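Local coordinates for protein arginase (PDB 2EF5) that probably hydrolyses L-arginine to L-ornithine and urea, using a pair of manganese ions in each subunit, at residues A25-R30 / L45-V50; L38-E43 / S283-R288; G94-S99 / V114-A119; R184-H189 / A200-K205; L194-I199 / A242-E247. All blocks are in the same frame, centred on the assembly; numbering follows the deposited sequence.

In the fold
The five contacts are spread over one alpha/beta arginase domain built on a parallel eight-stranded sheet. The centre of contact 3 lies about 3 Å from the centre of the chain, and the contact holds His96 and Asp118 of the manganese site. Contacts 1 and 2 share the outermost strand 41-47; their centres are about 17 Å apart. Contact 4 uses the outermost strand 184-187, on the other side of the chain's centre from contact 1. It shares helix 196-206 with contact 5, centre to centre about 9 Å. Contact 5 meets contact 2 through Ser283 and His243, and contact 3 through Leu245 and Val117. Bound guanidine lies at Glu247 of contact 5, away from the manganese pair.

Contact 1 (A25-R30 / L45-V50); sequences ALRYAR and LGDVPV
Arg27 and Asp47 form a salt bridge between a helix and an edge strand. Two nitrogens of the guanidinium grip one carboxylate oxygen. NH1 of Arg27 lies 2.9 Å from OD1 of Asp47 and uses the syn lone pair of that oxygen. NH2 of Arg27 lies 3.0 Å from the same OD1, but meets it from above the carboxylate plane. Both nitrogens go to one oxygen and the planes are 53° apart, unlike the flat two-to-two pairing. NH2 of Arg27 also makes a weak hydrogen bond to the backbone O of Gly46, at 3.0 Å. The arginine chain runs extended from CG to NE, which carries the guanidinium across to the strand. Asp44 helps to position it: its OD2 takes a salt bridge from NE of Arg27, and its OD1 accepts from the backbone N of Gly46. The guanidinium is thus shared by two aspartates, which probably fixes its rotation and balances its charge. The contact lies at the surface. Strand 41-47 pairs with strand 2-8, while helix 22-28 packs through Leu26 on helix 272-284 and on Leu92 of strand 87-93.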
# COMPACT_ATOMS: atom_id res chain seq x y z
N ALA A 25 46.77 9.26 -11.67
CA ALA A 25 46.58 7.93 -11.11
C ALA A 25 45.99 6.99 -12.16
O ALA A 25 46.42 5.84 -12.29
CB ALA A 25 45.66 8.00 -9.89
N LEU A 26 45.01 7.48 -12.90
CA LEU A 26 44.38 6.69 -13.94
C LEU A 26 45.36 6.38 -15.07
O LEU A 26 45.38 5.26 -15.60
CB LEU A 26 43.14 7.42 -14.47
CG LEU A 26 41.98 7.38 -13.48
CD1 LEU A 26 40.98 8.49 -13.77
CD2 LEU A 26 41.32 6.00 -13.54
N ARG A 27 46.18 7.36 -15.44
CA ARG A 27 47.18 7.12 -16.49
C ARG A 27 48.18 6.10 -15.97
O ARG A 27 48.58 5.20 -16.70
CB ARG A 27 47.90 8.42 -16.87
CG ARG A 27 47.05 9.41 -17.64
CD ARG A 27 47.87 10.64 -18.04
NE ARG A 27 47.17 11.49 -19.00
CZ ARG A 27 46.45 12.57 -18.69
NH1 ARG A 27 46.33 12.95 -17.42
NH2 ARG A 27 45.86 13.27 -19.65
N TYR A 28 48.60 6.25 -14.71
CA TYR A 28 49.55 5.31 -14.12
C TYR A 28 48.99 3.90 -14.05
O TYR A 28 49.75 2.94 -13.99
CB TYR A 28 50.00 5.78 -12.74
CG TYR A 28 51.17 6.73 -12.80
CD1 TYR A 28 52.39 6.32 -13.34
CD2 TYR A 28 51.07 8.05 -12.34
CE1 TYR A 28 53.48 7.19 -13.44
CE2 TYR A 28 52.15 8.93 -12.44
CZ TYR A 28 53.34 8.49 -12.99
OH TYR A 28 54.42 9.34 -13.11
N ALA A 29 47.67 3.76 -14.07
CA ALA A 29 47.04 2.44 -14.05
C ALA A 29 47.07 1.84 -15.47
O ALA A 29 46.42 0.84 -15.75
CB ALA A 29 45.62 2.54 -13.54
N ARG A 30 47.82 2.49 -16.36
CA ARG A 30 47.99 2.05 -17.74
C ARG A 30 46.70 1.96 -18.56
O ARG A 30 46.51 1.03 -19.34
CB ARG A 30 48.72 0.70 -17.77
CG ARG A 30 50.03 0.71 -16.99
CD ARG A 30 50.76 -0.62 -17.05
NE ARG A 30 51.19 -0.93 -18.41
CZ ARG A 30 50.64 -1.86 -19.19
NH1 ARG A 30 49.62 -2.59 -18.74
NH2 ARG A 30 51.11 -2.06 -20.42
N LEU A 45 45.43 13.56 -25.07
CA LEU A 45 45.38 14.99 -25.34
C LEU A 45 45.95 15.82 -24.20
O LEU A 45 45.93 17.04 -24.25
CB LEU A 45 43.93 15.42 -25.60
CG LEU A 45 43.17 14.67 -26.70
CD1 LEU A 45 41.75 15.20 -26.79
CD2 LEU A 45 43.90 14.83 -28.03
N GLY A 46 46.46 15.15 -23.17
CA GLY A 46 47.02 15.87 -22.04
C GLY A 46 45.93 16.34 -21.10
O GLY A 46 44.86 15.73 -21.04
N ASP A 47 46.17 17.42 -20.36
CA ASP A 47 45.17 17.92 -19.43
C ASP A 47 44.66 19.31 -19.78
O ASP A 47 45.37 20.11 -20.39
CB ASP A 47 45.72 18.00 -18.00
CG ASP A 47 46.02 16.64 -17.40
OD1 ASP A 47 45.46 15.63 -17.86
OD2 ASP A 47 46.82 16.60 -16.44
N VAL A 48 43.43 19.58 -19.38
CA VAL A 48 42.81 20.88 -19.59
C VAL A 48 43.32 21.74 -18.44
O VAL A 48 43.33 21.32 -17.29
CB VAL A 48 41.28 20.79 -19.50
CG1 VAL A 48 40.67 22.17 -19.29
CG2 VAL A 48 40.72 20.16 -20.77
N PRO A 49 43.76 22.97 -18.75
CA PRO A 49 44.27 23.87 -17.70
C PRO A 49 43.23 24.13 -16.61
O PRO A 49 42.08 24.42 -16.91
CB PRO A 49 44.61 25.14 -18.49
CG PRO A 49 44.95 24.62 -19.86
CD PRO A 49 43.87 23.60 -20.08
N VAL A 50 43.64 24.02 -15.35
CA VAL A 50 42.71 24.28 -14.26
C VAL A 50 43.31 25.24 -13.24
O VAL A 50 44.33 24.95 -12.62
CB VAL A 50 42.30 23.00 -13.51
CG1 VAL A 50 41.24 23.32 -12.48
CG2 VAL A 50 41.78 21.97 -14.50

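Contact 2 (L38-E43 / S283-R288); sequences LGYTVE and SLLGKR
A Schellman motif ends helix 272-284, and the turn it makes is what Leu38 and Tyr40 meet. Gly286, with positive phi, is the C-prime residue of this motif. OH of Tyr40 donates a hydrogen bond to the backbone O of Leu285, at 2.6 Å. The donor stands tilted 26° from the carbonyl plane. The same residue also packs on the ring. CB of Leu285 is 3.8 Å from CE2 of Tyr40, and CD2 of Leu285 sits over one ring face, toward the rim. Leu38 covers the next part of the turn. Its CG is anti to the backbone N (chi1 -159°), and CD1 of Leu38 comes to rest 3.7 Å from CB of Lys287. The lysine chain then extends away from this apolar patch. Val3 of strand 2-8 touches both Tyr40 and Leu285. Gly39 forms a second Schellman motif, after helix 31-37. The contact therefore joins two such helix ends at the surface of the alpha/beta fold.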
# COMPACT_ATOMS: atom_id res chain seq x y z
N LEU A 38 43.74 -3.68 -26.49
CA LEU A 38 42.38 -4.02 -26.86
C LEU A 38 42.12 -3.78 -28.35
O LEU A 38 41.07 -4.13 -28.88
CB LEU A 38 41.41 -3.21 -26.01
CG LEU A 38 39.97 -3.69 -25.84
CD1 LEU A 38 39.96 -5.12 -25.32
CD2 LEU A 38 39.24 -2.77 -24.87
N GLY A 39 43.09 -3.16 -29.03
CA GLY A 39 42.94 -2.91 -30.45
C GLY A 39 42.65 -1.49 -30.87
O GLY A 39 42.53 -1.20 -32.06
N TYR A 40 42.53 -0.58 -29.91
CA TYR A 40 42.23 0.81 -30.21
C TYR A 40 43.49 1.62 -30.47
O TYR A 40 44.55 1.33 -29.92
CB TYR A 40 41.48 1.47 -29.03
CG TYR A 40 40.05 1.02 -28.83
CD1 TYR A 40 39.02 1.54 -29.62
CD2 TYR A 40 39.73 0.08 -27.86
CE1 TYR A 40 37.70 1.13 -29.43
CE2 TYR A 40 38.41 -0.34 -27.66
CZ TYR A 40 37.41 0.19 -28.45
OH TYR A 40 36.11 -0.23 -28.26
N THR A 41 43.39 2.63 -31.33
CA THR A 41 44.52 3.51 -31.58
C THR A 41 44.18 4.64 -30.62
O THR A 41 43.11 5.23 -30.70
CB THR A 41 44.54 4.01 -33.04
OG1 THR A 41 43.36 4.77 -33.31
CG2 THR A 41 44.61 2.84 -33.99
N VAL A 42 45.09 4.92 -29.69
CA VAL A 42 44.85 5.91 -28.66
C VAL A 42 45.73 7.15 -28.66
O VAL A 42 46.94 7.07 -28.89
CB VAL A 42 44.96 5.26 -27.26
CG1 VAL A 42 44.48 6.21 -26.17
CG2 VAL A 42 44.18 3.96 -27.24
N GLU A 43 45.11 8.29 -28.38
CA GLU A 43 45.81 9.57 -28.31
C GLU A 43 45.52 10.28 -26.98
O GLU A 43 44.37 10.49 -26.60
CB GLU A 43 45.37 10.47 -29.48
CG GLU A 43 45.62 11.94 -29.23
CD GLU A 43 45.38 12.81 -30.45
OE1 GLU A 43 44.32 12.66 -31.10
OE2 GLU A 43 46.26 13.64 -30.75
N SER A 283 36.04 -2.84 -20.11
CA SER A 283 34.83 -3.62 -20.32
C SER A 283 33.80 -2.79 -21.09
O SER A 283 33.10 -3.31 -21.96
CB SER A 283 34.21 -4.06 -18.99
OG SER A 283 35.06 -4.97 -18.32
N LEU A 284 33.70 -1.51 -20.77
CA LEU A 284 32.75 -0.65 -21.46
C LEU A 284 33.11 -0.53 -22.93
O LEU A 284 32.23 -0.37 -23.78
CB LEU A 284 32.71 0.74 -20.82
CG LEU A 284 31.65 1.68 -21.39
CD1 LEU A 284 30.27 1.14 -21.10
CD2 LEU A 284 31.81 3.06 -20.78
N LEU A 285 34.40 -0.60 -23.23
CA LEU A 285 34.84 -0.50 -24.61
C LEU A 285 35.00 -1.84 -25.35
O LEU A 285 35.70 -1.92 -26.36
CB LEU A 285 36.14 0.31 -24.68
CG LEU A 285 35.87 1.82 -24.83
CD1 LEU A 285 35.04 2.34 -23.65
CD2 LEU A 285 37.18 2.57 -24.92
N GLY A 286 34.36 -2.89 -24.86
CA GLY A 286 34.43 -4.16 -25.56
C GLY A 286 35.24 -5.33 -25.03
O GLY A 286 35.13 -6.43 -25.58
N LYS A 287 36.05 -5.13 -24.00
CA LYS A 287 36.82 -6.24 -23.48
C LYS A 287 35.85 -7.27 -22.91
O LYS A 287 34.96 -6.94 -22.14
CB LYS A 287 37.80 -5.79 -22.38
CG LYS A 287 38.79 -6.89 -21.96
CD LYS A 287 39.87 -6.38 -21.00
CE LYS A 287 40.90 -7.47 -20.70
NZ LYS A 287 41.95 -7.03 -19.72
N ARG A 288 36.03 -8.52 -23.32
CA ARG A 288 35.17 -9.60 -22.85
C ARG A 288 35.99 -10.85 -22.53
O ARG A 288 37.07 -11.04 -23.08
CB ARG A 288 34.11 -9.91 -23.91
CG ARG A 288 33.09 -8.80 -24.01
CD ARG A 288 32.58 -8.61 -25.42
NE ARG A 288 31.94 -9.81 -25.95
CZ ARG A 288 32.55 -10.72 -26.69
NH1 ARG A 288 33.83 -10.57 -27.02
NH2 ARG A 288 31.88 -11.78 -27.12

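Contact 3 (G94-S99 / V114-A119); sequences GDHSLS and VVWVDA. With MN (manganese (II) ion), chain H; MN (manganese (II) ion), chain G.
His96 lays its imidazole over the six-membered ring of Trp116 in an offset stack. The ring centroids are 4.0 Å apart and the planes are only 12° from parallel. The overlap is close: CZ2 of Trp116 sits over the centre of the imidazole, 3.1 Å from NE2 of His96. Near the rim of the indole, CB of Ser99 approaches CH2 of Trp116 to 3.5 Å. The edge of the imidazole serves the metal. ND1 of His96 binds one manganese ion at 2.2 Å, and OD2 of Asp118 binds the same ion at 2.1 Å. OD1 of Asp118 binds the second manganese at 2.2 Å, so this carboxylate bridges the pair. OD1 of Asp118 also accepts a hydrogen bond from the backbone N of His120. The carboxylate lies nearly coplanar with the imidazole, at 16°. The torsion of Asp118 places CG anti to the backbone N (chi1 -157°), which carries the carboxylate toward the metals. Second-shell bonds hold the rings in place. NE2 of His96 is hydrogen-bonded to Ser215, and NE1 of Trp116 to OD2 of Asp122. Asp122 and Asp217 complete the protein ligands of the first ion; His120, Asp217 and Asp219 join at the second. The binuclear site lies at the C-terminal ends of the parallel strands. His96 follows strand 87-93, Asp118 follows strand 113-117, and helix 138-142 packs against Trp116.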
# COMPACT_ATOMS: atom_id res chain seq x y z
N GLY A 94 38.91 14.80 -11.74
CA GLY A 94 39.03 15.05 -10.34
C GLY A 94 37.53 15.20 -10.14
O GLY A 94 36.80 14.23 -10.34
N ASP A 95 37.08 16.41 -9.80
CA ASP A 95 35.67 16.68 -9.56
C ASP A 95 34.73 16.23 -10.66
O ASP A 95 35.02 16.39 -11.84
CB ASP A 95 35.43 18.19 -9.37
CG ASP A 95 36.24 18.77 -8.24
OD1 ASP A 95 36.39 18.09 -7.21
OD2 ASP A 95 36.71 19.92 -8.39
N HIS A 96 33.57 15.73 -10.26
CA HIS A 96 32.56 15.30 -11.21
C HIS A 96 31.99 16.52 -11.94
O HIS A 96 31.27 16.39 -12.92
CB HIS A 96 31.43 14.56 -10.49
CG HIS A 96 30.76 13.53 -11.35
ND1 HIS A 96 30.05 12.47 -10.81
CD2 HIS A 96 30.76 13.35 -12.68
CE1 HIS A 96 29.64 11.69 -11.79
NE2 HIS A 96 30.06 12.19 -12.94
N SER A 97 32.33 17.71 -11.44
CA SER A 97 31.88 18.96 -12.05
C SER A 97 32.29 19.01 -13.51
O SER A 97 31.62 19.63 -14.32
CB SER A 97 32.49 20.16 -11.32
OG SER A 97 32.09 20.21 -9.96
N LEU A 98 33.41 18.37 -13.83
CA LEU A 98 33.91 18.35 -15.21
C LEU A 98 32.89 17.80 -16.20
O LEU A 98 32.96 18.10 -17.39
CB LEU A 98 35.21 17.53 -15.29
CG LEU A 98 35.11 16.02 -15.04
CD1 LEU A 98 34.57 15.30 -16.28
CD2 LEU A 98 36.49 15.48 -14.71
N SER A 99 31.95 17.00 -15.71
CA SER A 99 30.94 16.42 -16.58
C SER A 99 30.05 17.45 -17.26
O SER A 99 29.45 17.16 -18.30
CB SER A 99 30.08 15.40 -15.83
OG SER A 99 30.84 14.23 -15.54
N VAL A 114 22.16 9.76 -20.95
CA VAL A 114 23.22 9.84 -19.95
C VAL A 114 23.04 8.79 -18.86
O VAL A 114 22.01 8.76 -18.19
CB VAL A 114 23.25 11.24 -19.28
CG1 VAL A 114 24.31 11.27 -18.16
CG2 VAL A 114 23.54 12.31 -20.32
N VAL A 115 24.03 7.93 -18.70
CA VAL A 115 24.00 6.90 -17.68
C VAL A 115 24.97 7.37 -16.59
O VAL A 115 26.18 7.34 -16.78
CB VAL A 115 24.45 5.53 -18.25
CG1 VAL A 115 24.34 4.45 -17.17
CG2 VAL A 115 23.60 5.15 -19.47
N TRP A 116 24.42 7.84 -15.47
CA TRP A 116 25.20 8.37 -14.36
C TRP A 116 25.35 7.27 -13.31
O TRP A 116 24.40 6.95 -12.60
CB TRP A 116 24.48 9.60 -13.80
CG TRP A 116 25.31 10.59 -13.04
CD1 TRP A 116 25.55 10.60 -11.69
CD2 TRP A 116 25.97 11.76 -13.57
NE1 TRP A 116 26.29 11.72 -11.35
CE2 TRP A 116 26.55 12.44 -12.46
CE3 TRP A 116 26.09 12.30 -14.86
CZ2 TRP A 116 27.28 13.64 -12.64
CZ3 TRP A 116 26.82 13.49 -15.02
CH2 TRP A 116 27.39 14.15 -13.91
N VAL A 117 26.55 6.70 -13.24
CA VAL A 117 26.84 5.60 -12.32
C VAL A 117 27.58 6.23 -11.16
O VAL A 117 28.78 6.52 -11.24
CB VAL A 117 27.68 4.52 -13.04
CG1 VAL A 117 27.68 3.23 -12.26
CG2 VAL A 117 27.11 4.31 -14.44
N ASP A 118 26.85 6.42 -10.07
CA ASP A 118 27.37 7.17 -8.94
C ASP A 118 26.65 6.80 -7.65
O ASP A 118 25.49 6.38 -7.68
CB ASP A 118 27.06 8.62 -9.26
CG ASP A 118 27.94 9.59 -8.54
OD1 ASP A 118 28.14 9.47 -7.31
OD2 ASP A 118 28.41 10.50 -9.25
N ALA A 119 27.32 6.98 -6.52
CA ALA A 119 26.69 6.70 -5.23
C ALA A 119 25.79 7.90 -4.92
O ALA A 119 24.90 7.82 -4.07
CB ALA A 119 27.74 6.55 -4.14
MN MN H . 29.43 12.25 -8.71
MN MN G . 29.66 10.67 -6.23

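Contact 4 (R184-H189 / A200-K205); sequences RVYTMH and AEEVLK
Tyr186 reaches from the outermost strand 184-187 of the parallel sheet to Glu202 on helix 196-206, which packs against that part of the alpha/beta fold. The phenol OH of Tyr186 donates to OE1 of Glu202 at 2.6 Å. It meets the anti lone pair, on the side away from OE2, and OE1 lies near the plane of the phenol ring. The ring and the carboxylate are turned 54° apart. Tyr186 has CG beside the backbone N and anti to the carbonyl carbon (chi1 -72°), a setting that directs the ring toward the helix. The Glu202 chain is extended beyond CG and runs at a slant to the phenol, which leaves OE1 at the hydroxyl; CB of Glu202 also comes within 3.2 Å of OH of Tyr186. The other oxygen, OE2, forms a salt bridge with Arg198 one helical turn earlier. Val203 adds an apolar touch: CG2 of Val203 is 4.1 Å from CE2 of Tyr186. Val163 of the neighbouring strand lies against both Tyr186 and Val203. The strand end leads on into helix 188-194, where OG1 of Thr187 accepts a capping bond from the backbone N of His189. Met188 and His189 beyond it belong to a guanidine pocket, and a second subunit packs there. Arg184 folds back, with chi2 and chi3 both near +60°, and its NH1 gives the phenol oxygen of Tyr186 a hydrogen bond of 3.0 Å.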
# COMPACT_ATOMS: atom_id res chain seq x y z
N ARG A 184 14.84 8.85 -14.11
CA ARG A 184 14.77 7.44 -13.74
C ARG A 184 15.94 7.16 -12.80
O ARG A 184 17.10 7.35 -13.18
CB ARG A 184 14.87 6.55 -14.99
CG ARG A 184 14.96 5.05 -14.70
CD ARG A 184 13.71 4.52 -14.04
NE ARG A 184 12.54 4.66 -14.90
CZ ARG A 184 12.27 3.89 -15.95
NH1 ARG A 184 13.10 2.90 -16.28
NH2 ARG A 184 11.18 4.11 -16.67
N VAL A 185 15.64 6.73 -11.58
CA VAL A 185 16.67 6.46 -10.59
C VAL A 185 16.69 5.02 -10.08
O VAL A 185 15.68 4.49 -9.62
CB VAL A 185 16.50 7.39 -9.37
CG1 VAL A 185 17.63 7.16 -8.38
CG2 VAL A 185 16.46 8.84 -9.83
N TYR A 186 17.86 4.39 -10.16
CA TYR A 186 18.02 3.03 -9.66
C TYR A 186 18.95 3.09 -8.44
O TYR A 186 20.17 3.13 -8.58
CB TYR A 186 18.62 2.13 -10.74
CG TYR A 186 17.66 1.80 -11.87
CD1 TYR A 186 16.61 0.90 -11.68
CD2 TYR A 186 17.78 2.41 -13.13
CE1 TYR A 186 15.70 0.61 -12.70
CE2 TYR A 186 16.87 2.13 -14.16
CZ TYR A 186 15.84 1.23 -13.93
OH TYR A 186 14.92 0.98 -14.93
N THR A 187 18.37 3.14 -7.25
CA THR A 187 19.18 3.19 -6.04
C THR A 187 19.65 1.77 -5.75
O THR A 187 19.21 0.82 -6.41
CB THR A 187 18.37 3.67 -4.82
OG1 THR A 187 17.40 2.67 -4.47
CG2 THR A 187 17.65 4.98 -5.12
N MET A 188 20.52 1.61 -4.76
CA MET A 188 21.00 0.28 -4.40
C MET A 188 19.83 -0.61 -3.97
O MET A 188 19.93 -1.84 -4.01
CB MET A 188 22.04 0.36 -3.29
CG MET A 188 23.37 0.96 -3.72
SD MET A 188 24.08 0.13 -5.15
CE MET A 188 24.22 -1.57 -4.54
N HIS A 189 18.72 -0.00 -3.56
CA HIS A 189 17.55 -0.79 -3.17
C HIS A 189 17.04 -1.53 -4.39
O HIS A 189 16.75 -2.73 -4.32
CB HIS A 189 16.45 0.10 -2.59
CG HIS A 189 15.17 -0.63 -2.30
ND1 HIS A 189 14.20 -0.83 -3.25
CD2 HIS A 189 14.74 -1.24 -1.17
CE1 HIS A 189 13.22 -1.54 -2.73
NE2 HIS A 189 13.52 -1.81 -1.47
N ALA A 200 20.41 -3.06 -16.22
CA ALA A 200 21.15 -2.68 -17.43
C ALA A 200 20.23 -2.75 -18.65
O ALA A 200 20.29 -1.90 -19.53
CB ALA A 200 22.35 -3.60 -17.62
N GLU A 201 19.39 -3.78 -18.69
CA GLU A 201 18.45 -3.97 -19.79
C GLU A 201 17.45 -2.82 -19.79
O GLU A 201 17.14 -2.26 -20.84
CB GLU A 201 17.71 -5.30 -19.64
CG GLU A 201 18.61 -6.53 -19.51
CD GLU A 201 19.18 -7.00 -20.83
OE1 GLU A 201 19.64 -6.16 -21.64
OE2 GLU A 201 19.20 -8.23 -21.06
N GLU A 202 16.94 -2.49 -18.61
CA GLU A 202 15.98 -1.40 -18.48
C GLU A 202 16.58 -0.04 -18.84
O GLU A 202 15.89 0.82 -19.39
CB GLU A 202 15.41 -1.38 -17.06
CG GLU A 202 14.35 -2.45 -16.83
CD GLU A 202 13.76 -2.40 -15.44
OE1 GLU A 202 13.79 -1.32 -14.81
OE2 GLU A 202 13.25 -3.44 -14.97
N VAL A 203 17.85 0.15 -18.53
CA VAL A 203 18.53 1.40 -18.85
C VAL A 203 18.55 1.56 -20.38
O VAL A 203 18.19 2.61 -20.91
CB VAL A 203 19.99 1.41 -18.31
CG1 VAL A 203 20.79 2.53 -18.95
CG2 VAL A 203 19.98 1.58 -16.80
N LEU A 204 18.99 0.51 -21.07
CA LEU A 204 19.07 0.55 -22.53
C LEU A 204 17.71 0.78 -23.19
O LEU A 204 17.61 1.44 -24.22
CB LEU A 204 19.69 -0.74 -23.05
CG LEU A 204 21.17 -0.95 -22.73
CD1 LEU A 204 21.60 -2.32 -23.21
CD2 LEU A 204 22.00 0.14 -23.39
N LYS A 205 16.66 0.21 -22.58
CA LYS A 205 15.30 0.34 -23.11
C LYS A 205 14.82 1.77 -22.91
O LYS A 205 14.30 2.40 -23.83
CB LYS A 205 14.36 -0.62 -22.38
CG LYS A 205 12.94 -0.68 -22.94
CD LYS A 205 12.89 -1.42 -24.28
CE LYS A 205 11.45 -1.69 -24.72
NZ LYS A 205 11.39 -2.59 -25.92

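Contact 5 (L194-I199 / A242-E247); sequences LGVARI and AHLLME. With GAI (guanidine), chain I.
Val196 is the main bump of this contact. It directly follows the N-cap Gly195, in the first turn of helix 196-206, and points at helix 239-252, where Leu244 and Leu245 form the hollow. CG1 of Val196 fits between the two leucines. It is 3.8 Å from CB of Leu245 and 4.1 Å from CD2 of Leu244, and it also rests on the backbone N of Leu245. Chi1 of Val196 is 173°, which sets this methyl anti to the backbone N. The side chains of Val196 and Leu245 cross at about a right angle. A second bump answers from the other helix. CD2 of Leu244 reaches past the valine to the helix start, 3.8 Å from the backbone N of Ala197 and 4.1 Å from CB of the same residue. The leucine methyl thus lies against the backbone as well as the alanine CB. The contact is apolar and partly buried. Further round helix 239-252, beyond Leu244, a guanidine molecule is held: OE1 of Glu247 accepts from N1 of guanidine at 2.7 Å, and OE2 of Glu247 from N3 of guanidine at 2.9 Å. His243 and Leu244 also border this ligand. Helix 239-252 thus lies between two helices, with helix 196-206 against Leu244 and Leu245, and helix 272-284 against Ala242, His243 and Met246.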
# COMPACT_ATOMS: atom_id res chain seq x y z
N LEU A 194 16.26 -5.97 -8.10
CA LEU A 194 16.21 -6.40 -9.49
C LEU A 194 17.47 -7.06 -10.05
O LEU A 194 17.38 -7.89 -10.95
CB LEU A 194 15.87 -5.21 -10.38
CG LEU A 194 14.59 -4.42 -10.03
CD1 LEU A 194 14.56 -3.12 -10.84
CD2 LEU A 194 13.37 -5.28 -10.32
N GLY A 195 18.64 -6.69 -9.53
CA GLY A 195 19.87 -7.25 -10.05
C GLY A 195 20.36 -6.36 -11.18
O GLY A 195 19.55 -5.79 -11.92
N VAL A 196 21.68 -6.25 -11.34
CA VAL A 196 22.26 -5.42 -12.39
C VAL A 196 21.86 -5.83 -13.80
O VAL A 196 21.66 -4.97 -14.67
CB VAL A 196 23.80 -5.40 -12.29
CG1 VAL A 196 24.41 -4.67 -13.48
CG2 VAL A 196 24.23 -4.72 -11.00
N ALA A 197 21.74 -7.13 -14.05
CA ALA A 197 21.39 -7.59 -15.39
C ALA A 197 20.09 -6.95 -15.88
O ALA A 197 20.03 -6.37 -16.97
CB ALA A 197 21.27 -9.11 -15.39
N ARG A 198 19.04 -7.05 -15.07
CA ARG A 198 17.76 -6.48 -15.43
C ARG A 198 17.83 -4.95 -15.50
O ARG A 198 17.27 -4.34 -16.42
CB ARG A 198 16.70 -6.91 -14.42
CG ARG A 198 15.32 -6.36 -14.72
CD ARG A 198 14.27 -6.96 -13.80
NE ARG A 198 12.94 -6.42 -14.09
CZ ARG A 198 11.84 -6.75 -13.44
NH1 ARG A 198 11.88 -7.62 -12.44
NH2 ARG A 198 10.68 -6.20 -13.78
N ILE A 199 18.52 -4.33 -14.55
CA ILE A 199 18.64 -2.87 -14.57
C ILE A 199 19.35 -2.38 -15.82
O ILE A 199 18.93 -1.38 -16.42
CB ILE A 199 19.39 -2.35 -13.33
CG1 ILE A 199 18.51 -2.55 -12.10
CG2 ILE A 199 19.75 -0.88 -13.50
CD1 ILE A 199 19.20 -2.19 -10.81
N ALA A 242 29.73 -4.18 -11.31
CA ALA A 242 30.20 -3.06 -12.11
C ALA A 242 30.66 -3.52 -13.49
O ALA A 242 30.37 -2.87 -14.50
CB ALA A 242 31.33 -2.32 -11.38
N HIS A 243 31.38 -4.64 -13.56
CA HIS A 243 31.83 -5.12 -14.86
C HIS A 243 30.64 -5.58 -15.69
O HIS A 243 30.58 -5.32 -16.89
CB HIS A 243 32.87 -6.24 -14.71
CG HIS A 243 34.25 -5.74 -14.45
ND1 HIS A 243 35.05 -5.21 -15.45
CD2 HIS A 243 34.97 -5.64 -13.31
CE1 HIS A 243 36.20 -4.81 -14.93
NE2 HIS A 243 36.18 -5.06 -13.63
N LEU A 244 29.67 -6.25 -15.06
CA LEU A 244 28.49 -6.70 -15.80
C LEU A 244 27.77 -5.50 -16.42
O LEU A 244 27.40 -5.53 -17.60
CB LEU A 244 27.52 -7.44 -14.89
CG LEU A 244 26.27 -7.91 -15.66
CD1 LEU A 244 26.68 -8.93 -16.72
CD2 LEU A 244 25.26 -8.52 -14.70
N LEU A 245 27.57 -4.45 -15.63
CA LEU A 245 26.90 -3.25 -16.13
C LEU A 245 27.62 -2.70 -17.35
O LEU A 245 26.99 -2.35 -18.35
CB LEU A 245 26.86 -2.17 -15.04
CG LEU A 245 26.23 -0.85 -15.48
CD1 LEU A 245 24.79 -1.07 -15.92
CD2 LEU A 245 26.30 0.14 -14.34
N MET A 246 28.95 -2.61 -17.26
CA MET A 246 29.75 -2.11 -18.37
C MET A 246 29.64 -3.00 -19.60
O MET A 246 29.52 -2.51 -20.71
CB MET A 246 31.22 -1.98 -17.95
CG MET A 246 31.50 -0.98 -16.85
SD MET A 246 31.03 0.74 -17.24
CE MET A 246 29.55 0.91 -16.28
N GLU A 247 29.69 -4.32 -19.40
CA GLU A 247 29.62 -5.26 -20.51
C GLU A 247 28.28 -5.22 -21.24
O GLU A 247 28.23 -5.30 -22.47
CB GLU A 247 29.91 -6.69 -20.03
CG GLU A 247 31.25 -6.85 -19.33
CD GLU A 247 31.39 -8.21 -18.65
OE1 GLU A 247 30.39 -8.71 -18.11
OE2 GLU A 247 32.50 -8.77 -18.63
C GAI I . 32.03 -10.12 -15.25
N1 GAI I . 30.79 -9.88 -15.71
N2 GAI I . 32.20 -10.59 -14.02
N3 GAI I . 33.09 -9.87 -16.04